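Local coordinates for protein secreted hemophore CSA2 (Candida albicans, PDB 4Y7S) that binds heme as a secreted hemophore and helps the fungus take up iron from human hemoglobin during hyphal growth, at residues C29-T41 and N56-C69. Sequence-based numbering, arbitrary orientation.
Sequences CAQECVKQSTSST and NFTGAVGNCVASKC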
loop_
_atom_site.group_PDB
_atom_site.type_symbol
_atom_site.label_atom_id
_atom_site.label_comp_id
_atom_site.label_asym_id
_atom_site.label_seq_id
_atom_site.Cartn_x
_atom_site.Cartn_y
_atom_site.Cartn_z
ATOM N N CYS A 29 13.386 22.542 0.718
ATOM C CA CYS A 29 12.008 22.370 1.140
ATOM C C CYS A 29 11.665 20.895 1.330
ATOM O O CYS A 29 10.783 20.578 2.114
ATOM C CB CYS A 29 11.045 23.005 0.142
ATOM S SG CYS A 29 11.098 22.347 -1.516
ATOM N N ALA A 30 12.407 19.997 0.686
ATOM C CA ALA A 30 12.089 18.572 0.745
ATOM C C ALA A 30 12.878 17.825 1.802
ATOM O O ALA A 30 12.592 16.662 2.062
ATOM C CB ALA A 30 12.334 17.929 -0.603
ATOM N N GLN A 31 13.854 18.477 2.430
ATOM C CA GLN A 31 14.714 17.770 3.380
ATOM C C GLN A 31 13.927 17.135 4.535
ATOM O O GLN A 31 14.150 15.964 4.864
ATOM C CB GLN A 31 15.793 18.692 3.927
ATOM C CG GLN A 31 16.875 18.982 2.880
ATOM C CD GLN A 31 18.022 19.822 3.418
ATOM O OE1 GLN A 31 19.131 19.760 2.902
ATOM N NE2 GLN A 31 17.761 20.600 4.461
ATOM N N GLU A 32 12.986 17.864 5.129
ATOM C CA GLU A 32 12.230 17.284 6.238
ATOM C C GLU A 32 11.371 16.114 5.764
ATOM O O GLU A 32 11.103 15.184 6.520
ATOM C CB GLU A 32 11.321 18.333 6.913
ATOM C CG GLU A 32 10.260 18.945 5.989
ATOM C CD GLU A 32 9.375 19.999 6.693
ATOM O OE1 GLU A 32 8.720 19.678 7.715
ATOM O OE2 GLU A 32 9.352 21.159 6.229
ATOM N N CYS A 33 10.963 16.159 4.500
ATOM C CA CYS A 33 10.055 15.177 3.956
ATOM C C CYS A 33 10.681 13.776 3.880
ATOM O O CYS A 33 9.974 12.787 4.064
ATOM C CB CYS A 33 9.576 15.632 2.582
ATOM S SG CYS A 33 8.677 17.170 2.650
ATOM N N VAL A 34 11.988 13.685 3.628
ATOM C CA VAL A 34 12.633 12.384 3.451
ATOM C C VAL A 34 13.064 11.735 4.770
ATOM O O VAL A 34 13.542 10.603 4.775
ATOM C CB VAL A 34 13.848 12.472 2.492
ATOM C CG1 VAL A 34 13.399 13.009 1.121
ATOM C CG2 VAL A 34 14.972 13.323 3.058
ATOM N N LYS A 35 12.876 12.453 5.876
ATOM C CA LYS A 35 13.186 11.946 7.212
ATOM C C LYS A 35 12.021 11.133 7.787
ATOM O O LYS A 35 11.994 10.808 8.975
ATOM C CB LYS A 35 13.536 13.108 8.146
ATOM C CG LYS A 35 14.795 13.861 7.744
ATOM C CD LYS A 35 15.090 14.999 8.714
ATOM C CE LYS A 35 16.405 15.678 8.415
ATOM N NZ LYS A 35 16.692 16.765 9.391
ATOM N N GLN A 36 11.055 10.823 6.929
ATOM C CA GLN A 36 9.917 9.982 7.265
ATOM C C GLN A 36 10.371 8.679 7.940
ATOM O O GLN A 36 11.328 8.040 7.496
ATOM C CB GLN A 36 9.131 9.701 5.980
ATOM C CG GLN A 36 7.900 8.844 6.116
ATOM C CD GLN A 36 6.776 9.610 6.764
ATOM O OE1 GLN A 36 6.693 10.838 6.615
ATOM N NE2 GLN A 36 5.871 8.893 7.453
ATOM N N SER A 37 9.689 8.282 9.007
ATOM C CA SER A 37 10.014 7.032 9.690
ATOM C C SER A 37 9.824 5.819 8.789
ATOM O O SER A 37 8.868 5.752 8.036
ATOM C CB SER A 37 9.154 6.867 10.937
ATOM O OG SER A 37 9.360 5.581 11.483
ATOM N N THR A 38 10.727 4.851 8.885
ATOM C CA THR A 38 10.621 3.620 8.097
ATOM C C THR A 38 9.977 2.473 8.877
ATOM O O THR A 38 9.855 1.353 8.375
ATOM C CB THR A 38 12.007 3.169 7.611
ATOM O OG1 THR A 38 12.851 2.933 8.740
ATOM C CG2 THR A 38 12.637 4.230 6.760
ATOM N N SER A 39 9.535 2.766 10.097
ATOM C CA SER A 39 9.064 1.745 11.025
ATOM C C SER A 39 7.738 1.081 10.615
ATOM O O SER A 39 7.450 -0.031 11.042
ATOM C CB SER A 39 8.934 2.370 12.420
ATOM O OG SER A 39 7.963 3.406 12.426
ATOM N N SER A 40 6.948 1.744 9.772
ATOM C CA SER A 40 5.687 1.175 9.292
ATOM C C SER A 40 5.886 0.424 7.973
ATOM O O SER A 40 4.914 0.048 7.311
ATOM C CB SER A 40 4.637 2.270 9.109
ATOM O OG SER A 40 4.287 2.851 10.352
ATOM N N THR A 41 7.143 0.187 7.607
ATOM C CA THR A 41 7.449 -0.554 6.387
ATOM C C THR A 41 8.054 -1.909 6.736
ATOM O O THR A 41 8.519 -2.121 7.855
ATOM C CB THR A 41 8.446 0.177 5.467
ATOM O OG1 THR A 41 9.768 0.066 6.006
ATOM C CG2 THR A 41 8.103 1.641 5.299
ATOM N N ASN A 56 3.098 3.352 1.364
ATOM C CA ASN A 56 2.816 4.045 2.613
ATOM C C ASN A 56 3.996 4.958 2.971
ATOM O O ASN A 56 3.817 6.000 3.581
ATOM C CB ASN A 56 2.572 3.064 3.760
ATOM C CG ASN A 56 1.996 3.747 4.984
ATOM O OD1 ASN A 56 1.058 4.539 4.874
ATOM N ND2 ASN A 56 2.558 3.457 6.157
ATOM N N PHE A 57 5.196 4.562 2.575
ATOM C CA PHE A 57 6.378 5.393 2.786
ATOM C C PHE A 57 6.535 6.468 1.693
ATOM O O PHE A 57 6.638 7.661 1.994
ATOM C CB PHE A 57 7.639 4.522 2.848
ATOM C CG PHE A 57 8.889 5.305 3.117
ATOM C CD1 PHE A 57 9.249 5.642 4.428
ATOM C CD2 PHE A 57 9.688 5.732 2.079
ATOM C CE1 PHE A 57 10.406 6.379 4.685
ATOM C CE2 PHE A 57 10.848 6.481 2.332
ATOM C CZ PHE A 57 11.200 6.800 3.636
ATOM N N THR A 58 6.548 6.062 0.425
ATOM C CA THR A 58 6.764 7.026 -0.652
ATOM C C THR A 58 5.635 8.051 -0.702
ATOM O O THR A 58 5.851 9.193 -1.076
ATOM C CB THR A 58 6.867 6.356 -2.028
ATOM O OG1 THR A 58 5.607 5.788 -2.373
ATOM C CG2 THR A 58 7.963 5.286 -2.042
ATOM N N GLY A 59 4.424 7.622 -0.373
ATOM C CA GLY A 59 3.264 8.506 -0.414
ATOM C C GLY A 59 3.357 9.574 0.665
ATOM O O GLY A 59 2.975 10.728 0.465
ATOM N N ALA A 60 3.870 9.183 1.826
ATOM C CA ALA A 60 4.055 10.141 2.904
ATOM C C ALA A 60 5.103 11.168 2.496
ATOM O O ALA A 60 4.907 12.368 2.694
ATOM C CB ALA A 60 4.473 9.435 4.203
ATOM N N VAL A 61 6.208 10.689 1.930
ATOM C CA VAL A 61 7.271 11.563 1.474
ATOM C C VAL A 61 6.711 12.484 0.389
ATOM O O VAL A 61 6.900 13.695 0.427
ATOM C CB VAL A 61 8.488 10.758 0.945
ATOM C CG1 VAL A 61 9.466 11.686 0.252
ATOM C CG2 VAL A 61 9.178 10.020 2.090
ATOM N N GLY A 62 5.970 11.898 -0.539
ATOM C CA GLY A 62 5.390 12.640 -1.640
ATOM C C GLY A 62 4.383 13.694 -1.200
ATOM O O GLY A 62 4.386 14.821 -1.701
ATOM N N ASN A 63 3.524 13.331 -0.257
ATOM C CA ASN A 63 2.550 14.266 0.283
ATOM C C ASN A 63 3.231 15.457 0.910
ATOM O O ASN A 63 2.789 16.589 0.748
ATOM C CB ASN A 63 1.687 13.590 1.332
ATOM C CG ASN A 63 0.567 12.810 0.732
ATOM O OD1 ASN A 63 0.137 13.077 -0.390
ATOM N ND2 ASN A 63 0.057 11.849 1.485
ATOM N N CYS A 64 4.311 15.193 1.639
ATOM C CA CYS A 64 5.065 16.252 2.291
ATOM C C CYS A 64 5.735 17.190 1.263
ATOM O O CYS A 64 5.669 18.413 1.388
ATOM C CB CYS A 64 6.113 15.639 3.230
ATOM S SG CYS A 64 7.183 16.848 4.095
ATOM N N VAL A 65 6.358 16.619 0.235
ATOM C CA VAL A 65 6.985 17.441 -0.786
ATOM C C VAL A 65 5.932 18.296 -1.495
ATOM O O VAL A 65 6.175 19.472 -1.777
ATOM C CB VAL A 65 7.754 16.581 -1.810
ATOM C CG1 VAL A 65 8.128 17.386 -3.051
ATOM C CG2 VAL A 65 9.005 15.968 -1.153
ATOM N N ALA A 66 4.776 17.716 -1.800
ATOM C CA ALA A 66 3.707 18.467 -2.438
ATOM C C ALA A 66 3.191 19.615 -1.575
ATOM O O ALA A 66 2.673 20.589 -2.090
ATOM C CB ALA A 66 2.556 17.547 -2.796
ATOM N N SER A 67 3.325 19.490 -0.265
ATOM C CA SER A 67 2.842 20.509 0.658
ATOM C C SER A 67 3.882 21.600 0.862
ATOM O O SER A 67 3.560 22.760 0.984
ATOM C CB SER A 67 2.505 19.879 2.005
ATOM O OG SER A 67 1.495 18.895 1.856
ATOM N N LYS A 68 5.138 21.184 0.905
ATOM C CA LYS A 68 6.242 22.058 1.287
ATOM C C LYS A 68 6.995 22.680 0.110
ATOM O O LYS A 68 7.714 23.667 0.288
ATOM C CB LYS A 68 7.241 21.257 2.135
ATOM C CG LYS A 68 6.687 20.642 3.423
ATOM C CD LYS A 68 6.415 21.633 4.503
ATOM C CE LYS A 68 5.843 20.914 5.735
ATOM N NZ LYS A 68 5.215 21.883 6.673
ATOM N N CYS A 69 6.876 22.083 -1.078
ATOM C CA CYS A 69 7.638 22.517 -2.268
ATOM C C CYS A 69 6.740 23.001 -3.425
ATOM O O CYS A 69 5.630 22.500 -3.599
ATOM C CB CYS A 69 8.531 21.362 -2.768
ATOM S SG CYS A 69 9.759 20.768 -1.561
HETATM O O HOH W 1 5.041 5.974 6.196
#
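Two of the four signature disulfides of the CFEM helical basket hold segment 29-41 against segment 56-69: Cys-33 is bonded to Cys-64 on helix 55-68, Cys-29 to Cys-69 just past its end. Their S–S torsions have opposite sign, 116° for Cys-29 to Cys-69, well beyond a right angle, and -69° for Cys-33 to Cys-64. Cys-64 has SG anti to its own N, which carries the sulfur off the helix to Cys-33. On the inner side the bridges are backed by apolar groups: CG2 of Val-65 lies 3.8 Å from CB of Cys-33 and also touches Ala-30, while Phe-77 of helix 72-87 packs on Ala-30, Val-34 and Val-65. On the exposed flank Glu-32 and Lys-68 cross at about a right angle, OE2 of Glu-32 meeting CD of Lys-68 at 3.4 Å. Their charged atoms, OE2 of Glu-32 and NZ of Lys-68, are 4.2 Å apart, beyond a salt bridge, so any attraction is probably modest.

In this basket, whose framework is helices and disulfides without strands, the chain past Cys-33 continues along the same helix toward the heme end. Gln-36 bends at chi2, bringing its amide carbon CD to 3.4 Å from CB of Ala-60; its NE2 makes a weak bond to a water that donates to O of Asn-56. The ring of Phe-57 receives O of Ser-37 at its edge, in plane, 3.6 Å from CD1, and the plane of the Gln-36 amide stands 76° from the plane of the Phe-57 ring. Thr-38 lies side by side with Phe-57, pointing the same way, with CG2 of Thr-38 3.7 Å from CE1 of Phe-57. The type I turn 38-41 is closed at O of Thr-38, gripped by both N and OG1 of Thr-41. Beside the turn, ND2 of Asn-56 approaches CB of Ser-40 and bonds Asp-24 of the second subunit.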